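Local coordinates for protein Udp-n-acetylglucosamine pyrophosphorylase (Trypanosoma brucei, PDB 4BQH) that probably catalyses the formation of UDP-N-acetylglucosamine and diphosphate from UTP and N-acetylglucosamine 1-phosphate, and binds an oxindole inhibitor, at residues N44-A47 against G48-F51. Residues are numbered along the deposited sequence; the frame is centred on the assembly and turned at random.
Sequences NELA and GVDF. With 9VU ((3S)-3-[2-(1,3-benzodioxol-5-yl)-2-oxidanylidene-ethyl]-4-bromanyl-5-methyl-3-oxidanyl-1H-indol-2-one), chain C.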
loop_
_atom_site.group_PDB
_atom_site.type_symbol
_atom_site.label_atom_id
_atom_site.label_comp_id
_atom_site.label_asym_id
_atom_site.label_seq_id
_atom_site.Cartn_x
_atom_site.Cartn_y
_atom_site.Cartn_z
ATOM N N ASN A 44 21.862 -3.608 -8.335
ATOM C CA ASN A 44 21.097 -3.685 -7.096
ATOM C C ASN A 44 19.917 -2.742 -7.013
ATOM O O ASN A 44 18.985 -3.006 -6.244
ATOM C CB ASN A 44 22.002 -3.424 -5.900
ATOM C CG ASN A 44 23.185 -4.360 -5.869
ATOM O OD1 ASN A 44 23.094 -5.505 -6.329
ATOM N ND2 ASN A 44 24.308 -3.876 -5.358
ATOM N N GLU A 45 19.974 -1.635 -7.757
ATOM C CA GLU A 45 18.906 -0.623 -7.679
ATOM C C GLU A 45 18.068 -0.576 -8.942
ATOM O O GLU A 45 16.959 -0.049 -8.902
ATOM C CB GLU A 45 19.473 0.780 -7.435
ATOM C CG GLU A 45 20.255 0.893 -6.141
ATOM C CD GLU A 45 20.775 2.303 -5.944
ATOM O OE1 GLU A 45 19.962 3.253 -5.942
ATOM O OE2 GLU A 45 21.995 2.465 -5.806
ATOM N N LEU A 46 18.621 -1.049 -10.057
ATOM C CA LEU A 46 17.863 -1.141 -11.322
ATOM C C LEU A 46 17.809 -2.575 -11.859
ATOM O O LEU A 46 17.801 -2.802 -13.075
ATOM C CB LEU A 46 18.423 -0.185 -12.394
ATOM C CG LEU A 46 18.165 1.284 -12.022
ATOM C CD1 LEU A 46 19.462 1.854 -11.508
ATOM C CD2 LEU A 46 17.627 2.079 -13.209
ATOM N N ALA A 47 17.801 -3.537 -10.941
ATOM C CA ALA A 47 17.733 -4.949 -11.317
ATOM C C ALA A 47 16.553 -5.183 -12.266
ATOM O O ALA A 47 15.444 -4.677 -12.030
ATOM C CB ALA A 47 17.603 -5.818 -10.070
ATOM N N GLY A 48 16.801 -5.908 -13.348
ATOM C CA GLY A 48 15.744 -6.320 -14.255
ATOM C C GLY A 48 15.302 -5.279 -15.270
ATOM O O GLY A 48 14.660 -5.634 -16.259
ATOM N N VAL A 49 15.673 -4.001 -15.052
ATOM C CA VAL A 49 15.280 -2.915 -15.966
ATOM C C VAL A 49 15.819 -3.174 -17.367
ATOM O O VAL A 49 17.019 -3.447 -17.556
ATOM C CB VAL A 49 15.775 -1.532 -15.465
ATOM C CG1 VAL A 49 15.699 -0.472 -16.574
ATOM C CG2 VAL A 49 15.012 -1.104 -14.205
ATOM N N ASP A 50 14.926 -3.075 -18.347
ATOM C CA ASP A 50 15.269 -3.286 -19.745
ATOM C C ASP A 50 15.485 -1.907 -20.374
ATOM O O ASP A 50 14.538 -1.168 -20.622
ATOM C CB ASP A 50 14.119 -4.061 -20.415
ATOM C CG ASP A 50 14.357 -4.366 -21.894
ATOM O OD1 ASP A 50 15.123 -3.687 -22.588
ATOM O OD2 ASP A 50 13.708 -5.308 -22.374
ATOM N N PHE A 51 16.752 -1.548 -20.578
ATOM C CA PHE A 51 17.086 -0.186 -21.004
ATOM C C PHE A 51 16.554 0.141 -22.390
ATOM O O PHE A 51 16.050 1.244 -22.608
ATOM C CB PHE A 51 18.605 0.074 -20.859
ATOM C CG PHE A 51 19.046 0.195 -19.430
ATOM C CD1 PHE A 51 18.902 1.406 -18.745
ATOM C CD2 PHE A 51 19.568 -0.900 -18.742
ATOM C CE1 PHE A 51 19.275 1.510 -17.413
ATOM C CE2 PHE A 51 19.949 -0.798 -17.411
ATOM C CZ PHE A 51 19.815 0.405 -16.745
HETATM O OAN 9VU C . 12.170 -2.824 -17.767
HETATM C CAH 9VU C . 11.518 -3.740 -17.228
HETATM N NAG 9VU C . 12.036 -4.923 -16.888
HETATM C CAC 9VU C . 11.049 -5.697 -16.359
HETATM C CAB 9VU C . 11.124 -6.955 -15.912
HETATM C CAA 9VU C . 10.011 -7.653 -15.416
HETATM C CAF 9VU C . 8.778 -6.989 -15.414
HETATM C CAJ 9VU C . 7.608 -7.661 -14.921
HETATM C CAE 9VU C . 8.751 -5.662 -15.898
HETATM BR BRA 9VU C . 7.073 -4.774 -15.816
HETATM C CAD 9VU C . 9.863 -5.026 -16.361
HETATM C CAI 9VU C . 10.128 -3.729 -16.927
HETATM O OAL 9VU C . 9.454 -3.601 -18.182
HETATM C CAM 9VU C . 9.635 -2.513 -16.097
HETATM C CAO 9VU C . 10.390 -2.325 -14.765
HETATM O OAP 9VU C . 11.400 -3.017 -14.567
HETATM C CAQ 9VU C . 9.917 -1.330 -13.859
HETATM C CAV 9VU C . 8.652 -0.748 -13.967
HETATM C CAU 9VU C . 8.232 0.197 -13.108
HETATM O OAY 9VU C . 7.032 0.847 -13.072
HETATM C CAX 9VU C . 7.293 2.004 -12.231
HETATM O OAW 9VU C . 8.335 1.551 -11.359
HETATM C CAT 9VU C . 8.995 0.604 -12.093
HETATM C CAS 9VU C . 10.219 0.079 -11.914
HETATM C CAR 9VU C . 10.700 -0.901 -12.780
#
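V49 lays its CG2 methyl over L46, 4.0 Å from L46 CB. The rotamer of V49 places CG1 anti to the backbone N, which turns CG2 to L46 and CG1 to F51. CG1 lies over the centre of the F51 ring, 4.1 Å above its plane. L46 reaches the same ring more loosely, with CD2 4.5 Å from F51 CZ. L46, V49 and F51 are all buried. Around them, P214 touches both L46 and F51, while I42 and L15 pack on F51.

The backbone from L46 to V49 forms a type II beta turn between helices 32-44 and 51-64. The N-H of V49 closes it with a hydrogen bond of 3.1 Å to L46 O, at an N-H...O angle of 158°. The donor stands well above the carbonyl plane. G48 takes the third position with a positive phi of 81°, a value suited to glycine. R14 NH2 hydrogen-bonds to both L46 O and V49 O, and S211 OG bonds A47 O, so the loop is also tied to its surroundings.

The loop edges the pocket of the bound allosteric oxindole inhibitor. Two backbone groups grip the lactam of 9VU. Its ring nitrogen NAG donates to G48 O at 2.8 Å. The N-H of D50 donates to the lactam oxygen OAN, also at 2.8 Å and nearly straight (167°). One amide of the ligand is thus held at both its donor and its acceptor. D50 CB packs beside OAN. D50 is also the N-cap of helix 51-64, where its OD1 accepts a hydrogen bond from H53 N.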